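Local coordinates for gentamicin resistance protein (Enterococcus gallinarum, PDB 6CTZ) that confers resistance to aminoglycosides such as gentamicin and kanamycin, probably by phosphorylating the 2''-hydroxyl of the antibiotic with a guanine nucleotide as donor, at residues 140-145 and 174-179; 227-232 and 263-268. The protein carries 2 engineered substitutions. All coordinates share one frame; numbering follows the deposited sequence.

Contact 1: 140-145 and 174-179; sequences NLKNKI and SYMTHP
The phenolic oxygen of Tyr-175 meets the first turn of the helix at 141-145, its OH lying 3.7 Å from Lys-142 CA and 4.1 Å from Leu-141 CG. Here the N-terminal end of helix 141-155 packs against the C-terminal end of helix 162-176, in the helical lobe of a kinase-like phosphotransferase fold. No hydrogen bond crosses between the segments; the 266 Å² buried between them comes from van der Waals and CH-pi contacts. Ile-145 CD1 sits over one face of the Tyr-175 ring, displaced toward its rim, in a CH-pi contact 3.8 Å from the centroid and 26° off the ring normal. Beside this, Met-176 bends at chi2 and chi3; its SD lies in the plane of the Tyr-175 ring, at the edge, and its CE rests 3.7 Å from Lys-142 CG. The lysine chain is extended beyond CG, which lets its CE touch Met-176 CE as well. Helix 251-276 adds Phe-261 and Phe-264 against Ile-145, and Tyr-181 and Thr-182 touch Tyr-175. Both helix ends have side-chain bonds of their own. Asn-140 is the N-cap of the first helix: its OD1 accepts from Asn-143 N at 3.1 Å, the donor standing above the carbonyl plane. Where the second helix ends, His-178 ND1 donates to an in-plane lone pair of Ser-174 O at 2.7 Å.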
ATOM      1  N   ASN A 140      -5.370  -2.351  15.453  1.00 23.51           N
ATOM      2  CA  ASN A 140      -4.555  -1.744  16.500  1.00 25.36           C
ATOM      3  C   ASN A 140      -3.087  -1.934  16.142  1.00 23.95           C
ATOM      4  O   ASN A 140      -2.560  -3.047  16.233  1.00 23.75           O
ATOM      5  CB  ASN A 140      -4.878  -2.396  17.841  1.00 28.85           C
ATOM      6  CG  ASN A 140      -4.152  -1.742  19.004  1.00 31.58           C
ATOM      7  OD1 ASN A 140      -2.954  -1.458  18.933  1.00 32.27           O
ATOM      8  ND2 ASN A 140      -4.881  -1.497  20.085  1.00 33.83           N
ATOM      9  N   LEU A 141      -2.418  -0.846  15.749  1.00 22.88           N
ATOM     10  CA  LEU A 141      -1.069  -0.968  15.208  1.00 21.99           C
ATOM     11  C   LEU A 141      -0.059  -1.385  16.273  1.00 22.33           C
ATOM     12  O   LEU A 141       0.888  -2.121  15.973  1.00 21.77           O
ATOM     13  CB  LEU A 141      -0.662   0.335  14.521  1.00 23.64           C
ATOM     14  CG  LEU A 141       0.636   0.294  13.724  1.00 23.41           C
ATOM     15  CD1 LEU A 141       0.647  -0.913  12.797  1.00 24.01           C
ATOM     16  CD2 LEU A 141       0.803   1.588  12.940  1.00 22.78           C
ATOM     17  N   LYS A 142      -0.246  -0.938  17.515  1.00 22.85           N
ATOM     18  CA  LYS A 142       0.659  -1.351  18.582  1.00 23.83           C
ATOM     19  C   LYS A 142       0.640  -2.865  18.758  1.00 25.01           C
ATOM     20  O   LYS A 142       1.694  -3.500  18.879  1.00 25.91           O
ATOM     21  CB  LYS A 142       0.268  -0.658  19.884  1.00 24.87           C
ATOM     22  CG  LYS A 142       1.214  -0.950  21.033  1.00 26.04           C
ATOM     23  CD  LYS A 142       0.720  -0.335  22.332  1.00 28.50           C
ATOM     24  CE  LYS A 142       1.703  -0.580  23.469  1.00 30.67           C
ATOM     25  NZ  LYS A 142       1.279   0.087  24.736  1.00 32.55           N
ATOM     26  N   ASN A 143      -0.552  -3.462  18.745  1.00 25.08           N
ATOM     27  CA  ASN A 143      -0.658  -4.909  18.910  1.00 26.64           C
ATOM     28  C   ASN A 143      -0.105  -5.657  17.697  1.00 26.05           C
ATOM     29  O   ASN A 143       0.484  -6.734  17.843  1.00 26.07           O
ATOM     30  CB  ASN A 143      -2.113  -5.290  19.169  1.00 30.06           C
ATOM     31  CG  ASN A 143      -2.310  -6.785  19.249  1.00 33.34           C
ATOM     32  OD1 ASN A 143      -1.918  -7.422  20.229  1.00 35.90           O
ATOM     33  ND2 ASN A 143      -2.918  -7.356  18.218  1.00 34.64           N
ATOM     34  N   LYS A 144      -0.282  -5.106  16.495  1.00 23.53           N
ATOM     35  CA  LYS A 144       0.275  -5.739  15.301  1.00 23.16           C
ATOM     36  C   LYS A 144       1.798  -5.791  15.369  1.00 21.77           C
ATOM     37  O   LYS A 144       2.414  -6.799  15.005  1.00 21.36           O
ATOM     38  CB  LYS A 144      -0.184  -4.980  14.057  1.00 24.14           C
ATOM     39  CG  LYS A 144       0.266  -5.586  12.735  1.00 24.68           C
ATOM     40  CD  LYS A 144      -0.367  -4.850  11.561  1.00 26.66           C
ATOM     41  CE  LYS A 144      -0.035  -5.522  10.237  1.00 28.09           C
ATOM     42  NZ  LYS A 144      -0.745  -4.883   9.090  1.00 29.28           N
ATOM     43  N   ILE A 145       2.423  -4.712  15.844  1.00 20.78           N
ATOM     44  CA  ILE A 145       3.878  -4.683  15.940  1.00 20.23           C
ATOM     45  C   ILE A 145       4.366  -5.590  17.064  1.00 21.86           C
ATOM     46  O   ILE A 145       5.436  -6.205  16.958  1.00 22.13           O
ATOM     47  CB  ILE A 145       4.349  -3.223  16.062  1.00 19.65           C
ATOM     48  CG1 ILE A 145       4.083  -2.497  14.737  1.00 19.62           C
ATOM     49  CG2 ILE A 145       5.827  -3.141  16.476  1.00 19.41           C
ATOM     50  CD1 ILE A 145       4.109  -0.978  14.822  1.00 19.85           C
ATOM     51  N   SER A 174      12.126   0.911  20.978  1.00 17.83           N
ATOM     52  CA  SER A 174      11.952   2.353  20.829  1.00 17.60           C
ATOM     53  C   SER A 174      10.525   2.699  20.422  1.00 17.31           C
ATOM     54  O   SER A 174       9.966   3.707  20.877  1.00 19.03           O
ATOM     55  CB  SER A 174      12.962   2.908  19.826  1.00 18.49           C
ATOM     56  OG  SER A 174      14.271   2.883  20.371  1.00 19.58           O
ATOM     57  N   TYR A 175       9.914   1.875  19.572  1.00 16.54           N
ATOM     58  CA  TYR A 175       8.509   2.088  19.250  1.00 16.60           C
ATOM     59  C   TYR A 175       7.627   1.751  20.446  1.00 17.27           C
ATOM     60  O   TYR A 175       6.827   2.581  20.894  1.00 18.25           O
ATOM     61  CB  TYR A 175       8.099   1.260  18.025  1.00 16.52           C
ATOM     62  CG  TYR A 175       6.608   1.313  17.771  1.00 15.24           C
ATOM     63  CD1 TYR A 175       6.034   2.396  17.115  1.00 14.74           C
ATOM     64  CD2 TYR A 175       5.772   0.303  18.226  1.00 15.97           C
ATOM     65  CE1 TYR A 175       4.669   2.463  16.903  1.00 15.22           C
ATOM     66  CE2 TYR A 175       4.410   0.362  18.029  1.00 16.56           C
ATOM     67  CZ  TYR A 175       3.861   1.438  17.356  1.00 16.68           C
ATOM     68  OH  TYR A 175       2.501   1.502  17.151  1.00 17.15           O
ATOM     69  N   MET A 176       7.781   0.538  20.990  1.00 19.01           N
ATOM     70  CA  MET A 176       6.799   0.012  21.934  1.00 21.96           C
ATOM     71  C   MET A 176       6.761   0.793  23.243  1.00 24.30           C
ATOM     72  O   MET A 176       5.696   0.894  23.863  1.00 26.43           O
ATOM     73  CB  MET A 176       7.057  -1.474  22.203  1.00 24.06           C
ATOM     74  CG  MET A 176       6.794  -2.379  20.998  1.00 27.18           C
ATOM     75  SD  MET A 176       5.065  -2.481  20.456  1.00 30.80           S
ATOM     76  CE  MET A 176       4.237  -2.849  21.996  1.00 31.45           C
ATOM     77  N   THR A 177       7.890   1.352  23.682  1.00 24.86           N
ATOM     78  CA  THR A 177       7.962   1.984  24.997  1.00 26.20           C
ATOM     79  C   THR A 177       7.683   3.483  24.984  1.00 26.95           C
ATOM     80  O   THR A 177       7.774   4.117  26.040  1.00 28.88           O
ATOM     81  CB  THR A 177       9.323   1.725  25.658  1.00 28.14           C
ATOM     82  OG1 THR A 177      10.357   2.357  24.895  1.00 28.19           O
ATOM     83  CG2 THR A 177       9.598   0.235  25.761  1.00 29.42           C
ATOM     84  N   HIS A 178       7.338   4.069  23.842  1.00 26.38           N
ATOM     85  CA  HIS A 178       7.109   5.513  23.762  1.00 26.61           C
ATOM     86  C   HIS A 178       5.669   5.817  23.381  1.00 25.19           C
ATOM     87  O   HIS A 178       5.293   5.643  22.205  1.00 23.14           O
ATOM     88  CB  HIS A 178       8.057   6.163  22.756  1.00 28.96           C
ATOM     89  CG  HIS A 178       9.464   6.280  23.242  1.00 30.64           C
ATOM     90  ND1 HIS A 178      10.420   5.321  22.985  1.00 31.46           N
ATOM     91  CD2 HIS A 178      10.079   7.235  23.980  1.00 32.46           C
ATOM     92  CE1 HIS A 178      11.566   5.686  23.533  1.00 32.31           C
ATOM     93  NE2 HIS A 178      11.385   6.843  24.144  1.00 33.26           N
ATOM     94  N   PRO A 179       4.838   6.282  24.320  1.00 25.59           N
ATOM     95  CA  PRO A 179       3.461   6.666  23.963  1.00 25.64           C
ATOM     96  C   PRO A 179       3.386   7.707  22.865  1.00 23.88           C
ATOM     97  O   PRO A 179       2.373   7.773  22.155  1.00 23.58           O
ATOM     98  CB  PRO A 179       2.891   7.199  25.286  1.00 27.02           C
ATOM     99  CG  PRO A 179       3.684   6.499  26.331  1.00 27.47           C
ATOM    100  CD  PRO A 179       5.074   6.356  25.772  1.00 26.12           C
TER

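Contact 2: 227-232 and 263-268; sequences YVYLLE and TFDQVS. With KAN (kanamycin a), chain E.
Tyr-229 OH donates to Asp-265 OD1 at 2.7 Å, reaching the oxygen from well above the carboxylate plane, and this is the clear hydrogen bond between the two segments. The other oxygen of the same carboxylate faces a second acid: Glu-232 OE1 stands 2.7 Å from Asp-265 OD2. Two oxygens that close suggest that one acid group probably holds a proton. Chi1 of -180° sets Asp-265 CG anti to the backbone N, and the turn of the carboxylate about the CB-CG bond then brings OD1 to Tyr-229 OH and OD2 to Glu-232 OE1.

The tight part of the contact is thus polar and made at side-chain ends. Behind it the approach is looser: the short helical segments run at 91° to each other with axes 11.2 Å apart, and Val-228 CG2 comes no nearer than 4.5 Å to Asp-265 CB.

Kanamycin lies against the polar ends. C7 of its central deoxystreptamine ring is 3.7 Å above the middle of the Tyr-229 ring, whose opposite face bears Val-228 CG1. Hydroxyl O6 of the 6-amino-6-deoxyglucose ring is 2.6 Å from Gln-266 OE1 and 2.9 Å from Glu-232 OE2, so its single proton has two competing acceptors. The neighbouring hydroxyl O7 accepts from Gln-266 NE2 at 2.9 Å, with a fairly straight N-H...O angle of 161°. On the 3-amino-3-deoxyglucose ring, O15 makes a weak bond to Asp-265 OD1.

Asp-192, Ser-194, Asp-217 and Asp-233 also bond the drug, and the whole forms the acid-rich aminoglycoside pocket of an APH-family kinase, beside its nucleotide site.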
ATOM      1  N   TYR A 227       2.563   7.182   5.672  1.00 11.09           N
ATOM      2  CA  TYR A 227       3.830   7.741   5.232  1.00 10.32           C
ATOM      3  C   TYR A 227       4.905   6.691   4.962  1.00 10.76           C
ATOM      4  O   TYR A 227       5.959   7.054   4.435  1.00 11.40           O
ATOM      5  CB  TYR A 227       4.374   8.713   6.282  1.00 10.63           C
ATOM      6  CG  TYR A 227       3.586   9.991   6.453  1.00 10.06           C
ATOM      7  CD1 TYR A 227       3.556  10.956   5.448  1.00 10.62           C
ATOM      8  CD2 TYR A 227       2.920  10.263   7.645  1.00 10.26           C
ATOM      9  CE1 TYR A 227       2.866  12.133   5.607  1.00 11.59           C
ATOM     10  CE2 TYR A 227       2.223  11.454   7.818  1.00 10.59           C
ATOM     11  CZ  TYR A 227       2.198  12.379   6.793  1.00 10.68           C
ATOM     12  OH  TYR A 227       1.535  13.573   6.930  1.00 13.07           O
ATOM     13  N   VAL A 228       4.678   5.412   5.301  1.00 10.21           N
ATOM     14  CA  VAL A 228       5.782   4.444   5.338  1.00  9.97           C
ATOM     15  C   VAL A 228       6.464   4.294   3.982  1.00  9.94           C
ATOM     16  O   VAL A 228       7.699   4.294   3.903  1.00 10.70           O
ATOM     17  CB  VAL A 228       5.355   3.093   5.947  1.00 12.49           C
ATOM     18  CG1 VAL A 228       4.321   2.377   5.100  1.00 14.10           C
ATOM     19  CG2 VAL A 228       6.579   2.195   6.150  1.00 15.66           C
ATOM     20  N   TYR A 229       5.682   4.150   2.901  1.00 10.27           N
ATOM     21  CA  TYR A 229       6.282   3.970   1.582  1.00  9.88           C
ATOM     22  C   TYR A 229       6.623   5.281   0.900  1.00 10.41           C
ATOM     23  O   TYR A 229       7.477   5.295   0.005  1.00 11.66           O
ATOM     24  CB  TYR A 229       5.434   3.052   0.688  1.00 10.03           C
ATOM     25  CG  TYR A 229       5.223   1.711   1.350  1.00 10.66           C
ATOM     26  CD1 TYR A 229       6.297   0.869   1.617  1.00 11.89           C
ATOM     27  CD2 TYR A 229       3.952   1.298   1.737  1.00 12.41           C
ATOM     28  CE1 TYR A 229       6.117  -0.338   2.265  1.00 11.69           C
ATOM     29  CE2 TYR A 229       3.763   0.086   2.382  1.00 13.21           C
ATOM     30  CZ  TYR A 229       4.851  -0.724   2.647  1.00 11.66           C
ATOM     31  OH  TYR A 229       4.669  -1.924   3.287  1.00 13.29           O
ATOM     32  N   LEU A 230       6.017   6.391   1.321  1.00 11.40           N
ATOM     33  CA  LEU A 230       6.561   7.682   0.922  1.00 11.16           C
ATOM     34  C   LEU A 230       8.008   7.804   1.394  1.00 11.18           C
ATOM     35  O   LEU A 230       8.894   8.216   0.636  1.00 12.45           O
ATOM     36  CB  LEU A 230       5.696   8.823   1.469  1.00 12.86           C
ATOM     37  CG  LEU A 230       4.264   8.880   0.927  1.00 15.24           C
ATOM     38  CD1 LEU A 230       3.560  10.145   1.402  1.00 16.28           C
ATOM     39  CD2 LEU A 230       4.207   8.745  -0.589  1.00 18.84           C
ATOM     40  N   LEU A 231       8.270   7.433   2.647  1.00 11.39           N
ATOM     41  CA  LEU A 231       9.631   7.528   3.156  1.00 11.89           C
ATOM     42  C   LEU A 231      10.541   6.507   2.477  1.00 12.54           C
ATOM     43  O   LEU A 231      11.632   6.846   2.003  1.00 13.82           O
ATOM     44  CB  LEU A 231       9.633   7.351   4.674  1.00 12.25           C
ATOM     45  CG  LEU A 231      10.999   7.533   5.357  1.00 12.95           C
ATOM     46  CD1 LEU A 231      11.625   8.878   4.999  1.00 14.62           C
ATOM     47  CD2 LEU A 231      10.890   7.385   6.873  1.00 13.53           C
ATOM     48  N   GLU A 232      10.091   5.256   2.395  1.00 12.36           N
ATOM     49  CA  GLU A 232      10.934   4.189   1.865  1.00 14.93           C
ATOM     50  C   GLU A 232      11.207   4.379   0.376  1.00 14.38           C
ATOM     51  O   GLU A 232      12.343   4.183  -0.085  1.00 16.14           O
ATOM     52  CB  GLU A 232      10.247   2.845   2.137  1.00 16.61           C
ATOM     53  CG  GLU A 232      11.038   1.594   1.839  1.00 19.44           C
ATOM     54  CD  GLU A 232      10.264   0.342   2.228  1.00 21.81           C
ATOM     55  OE1 GLU A 232       9.873   0.209   3.417  1.00 20.84           O
ATOM     56  OE2 GLU A 232      10.028  -0.496   1.340  1.00 24.33           O
ATOM     57  N   THR A 263      11.578   0.191   9.355  1.00 14.00           N
ATOM     58  CA  THR A 263      12.288  -0.975   9.883  1.00 14.32           C
ATOM     59  C   THR A 263      11.359  -2.181   9.960  1.00 14.41           C
ATOM     60  O   THR A 263      11.712  -3.284   9.526  1.00 15.62           O
ATOM     61  CB  THR A 263      12.866  -0.677  11.272  1.00 15.07           C
ATOM     62  OG1 THR A 263      13.774   0.434  11.200  1.00 15.67           O
ATOM     63  CG2 THR A 263      13.600  -1.921  11.832  1.00 16.48           C
ATOM     64  N   PHE A 264      10.163  -1.987  10.516  1.00 13.89           N
ATOM     65  CA  PHE A 264       9.247  -3.109  10.667  1.00 14.76           C
ATOM     66  C   PHE A 264       8.800  -3.636   9.311  1.00 14.98           C
ATOM     67  O   PHE A 264       8.596  -4.847   9.153  1.00 15.44           O
ATOM     68  CB  PHE A 264       8.053  -2.702  11.535  1.00 15.49           C
ATOM     69  CG  PHE A 264       8.449  -2.114  12.870  1.00 14.68           C
ATOM     70  CD1 PHE A 264       9.637  -2.486  13.493  1.00 15.39           C
ATOM     71  CD2 PHE A 264       7.642  -1.174  13.489  1.00 15.45           C
ATOM     72  CE1 PHE A 264      10.005  -1.932  14.715  1.00 16.46           C
ATOM     73  CE2 PHE A 264       8.008  -0.609  14.701  1.00 15.70           C
ATOM     74  CZ  PHE A 264       9.185  -0.997  15.317  1.00 16.18           C
ATOM     75  N   ASP A 265       8.676  -2.753   8.316  1.00 14.67           N
ATOM     76  CA  ASP A 265       8.372  -3.206   6.962  1.00 15.35           C
ATOM     77  C   ASP A 265       9.471  -4.111   6.414  1.00 15.97           C
ATOM     78  O   ASP A 265       9.180  -5.120   5.760  1.00 16.89           O
ATOM     79  CB  ASP A 265       8.150  -2.012   6.036  1.00 15.69           C
ATOM     80  CG  ASP A 265       7.831  -2.438   4.620  1.00 15.98           C
ATOM     81  OD1 ASP A 265       6.799  -3.109   4.418  1.00 16.24           O
ATOM     82  OD2 ASP A 265       8.614  -2.118   3.702  1.00 16.84           O
ATOM     83  N   GLN A 266      10.732  -3.791   6.677  1.00 15.89           N
ATOM     84  CA  GLN A 266      11.827  -4.616   6.216  1.00 18.03           C
ATOM     85  C   GLN A 266      11.752  -5.997   6.873  1.00 19.97           C
ATOM     86  O   GLN A 266      11.967  -6.963   6.223  1.00 21.39           O
ATOM     87  CB  GLN A 266      13.170  -3.943   6.411  1.00 20.21           C
ATOM     88  CG  GLN A 266      13.373  -2.631   5.703  1.00 22.16           C
ATOM     89  CD  GLN A 266      13.012  -2.643   4.230  1.00 24.69           C
ATOM     90  OE1 GLN A 266      11.955  -3.024   3.865  1.00 29.52           O
ATOM     91  NE2 GLN A 266      13.856  -2.209   3.431  1.00 26.95           N
ATOM     92  N   VAL A 267      11.412  -6.076   8.141  1.00 20.74           N
ATOM     93  CA  VAL A 267      11.233  -7.344   8.836  1.00 23.05           C
ATOM     94  C   VAL A 267      10.096  -8.103   8.186  1.00 22.73           C
ATOM     95  O   VAL A 267      10.223  -9.267   7.930  1.00 24.08           O
ATOM     96  CB  VAL A 267      10.879  -7.097  10.319  1.00 24.63           C
ATOM     97  CG1 VAL A 267      10.343  -8.318  11.008  1.00 25.72           C
ATOM     98  CG2 VAL A 267      12.071  -6.574  11.023  1.00 24.56           C
ATOM     99  N   SER A 268       8.992  -7.444   7.918  1.00 21.86           N
ATOM    100  CA  SER A 268       7.854  -8.051   7.302  1.00 22.96           C
ATOM    101  C   SER A 268       8.183  -8.615   5.930  1.00 23.53           C
ATOM    102  O   SER A 268       7.723  -9.659   5.591  1.00 24.76           O
ATOM    103  CB  SER A 268       6.725  -7.061   7.145  1.00 22.67           C
ATOM    104  OG  SER A 268       6.127  -6.761   8.357  1.00 24.86           O
TER
HETATM  105  C1  KAN E 404       9.753  -4.115  -0.419  1.00 19.28           C
HETATM  106  C2  KAN E 404      10.964  -3.903   0.490  1.00 21.22           C
HETATM  107  C3  KAN E 404      11.928  -2.939  -0.169  1.00 23.66           C
HETATM  108  C4  KAN E 404      12.333  -3.542  -1.505  1.00 24.99           C
HETATM  109  C5  KAN E 404      11.114  -3.790  -2.389  1.00 25.25           C
HETATM  110  C6  KAN E 404      11.496  -4.477  -3.696  1.00 28.14           C
HETATM  111  C7  KAN E 404       5.020  -1.806  -1.013  1.00 10.92           C
HETATM  112  C8  KAN E 404       5.282  -3.303  -0.878  1.00 11.34           C
HETATM  113  C9  KAN E 404       6.683  -3.543  -0.305  1.00 13.46           C
HETATM  114  C10 KAN E 404       7.765  -2.865  -1.146  1.00 14.43           C
HETATM  115  C11 KAN E 404       7.450  -1.378  -1.325  1.00 14.60           C
HETATM  116  C12 KAN E 404       6.064  -1.168  -1.921  1.00 12.68           C
HETATM  117  C13 KAN E 404       3.980  -5.197  -0.090  1.00 13.67           C
HETATM  118  C14 KAN E 404       2.499  -5.457   0.136  1.00 14.98           C
HETATM  119  C15 KAN E 404       2.120  -4.945   1.529  1.00 16.52           C
HETATM  120  C16 KAN E 404       3.006  -5.609   2.577  1.00 17.65           C
HETATM  121  C17 KAN E 404       4.465  -5.396   2.225  1.00 18.07           C
HETATM  122  C18 KAN E 404       5.341  -6.170   3.198  1.00 21.09           C
HETATM  123  N1  KAN E 404      10.282  -4.726  -4.451  1.00 29.41           N
HETATM  124  N2  KAN E 404       8.441  -0.727  -2.176  1.00 17.34           N
HETATM  125  N3  KAN E 404       3.672  -1.592  -1.537  1.00 11.54           N
HETATM  126  N4  KAN E 404       0.718  -5.187   1.848  1.00 19.29           N
HETATM  127  O5  KAN E 404      10.102  -4.564  -1.732  1.00 22.00           O
HETATM  128  O6  KAN E 404      10.517  -3.371   1.740  1.00 22.82           O
HETATM  129  O7  KAN E 404      13.087  -2.738   0.646  1.00 25.13           O
HETATM  130  O8  KAN E 404      13.229  -2.645  -2.165  1.00 26.69           O
HETATM  131  O9  KAN E 404       9.027  -2.884  -0.476  1.00 16.85           O
HETATM  132  O10 KAN E 404       6.947  -4.955  -0.286  1.00 15.58           O
HETATM  133  O11 KAN E 404       4.257  -3.800  -0.006  1.00 12.22           O
HETATM  134  O12 KAN E 404       4.723  -5.878   0.917  1.00 16.04           O
HETATM  135  O13 KAN E 404       1.769  -4.808  -0.908  1.00 17.45           O
HETATM  136  O14 KAN E 404       2.784  -5.060   3.887  1.00 19.06           O
HETATM  137  O15 KAN E 404       6.717  -5.958   2.863  0.65 22.46           O

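How the contacts relate
The centre of contact 1 lies about 20 Å from the centre of the chain, that of contact 2 about 10 Å, yet the touching residues of both are mostly buried. Exposure differs at the margin: contact 1 includes an exposed lysine, whereas contact 2 has no exposed touching residue. Their chemistry diverges with place, apolar between helix ends in contact 1, acidic and hydroxyl-rich at the antibiotic in contact 2. Helix 251-276 joins them. Phe-264, within segment 263-268, turns from the pocket side and packs by CZ on Tyr-175 CB at 3.7 Å, and by CD2 on Ile-145 CD1 at 3.8 Å, while the adjoining Asp-265 and Gln-266 serve the drug.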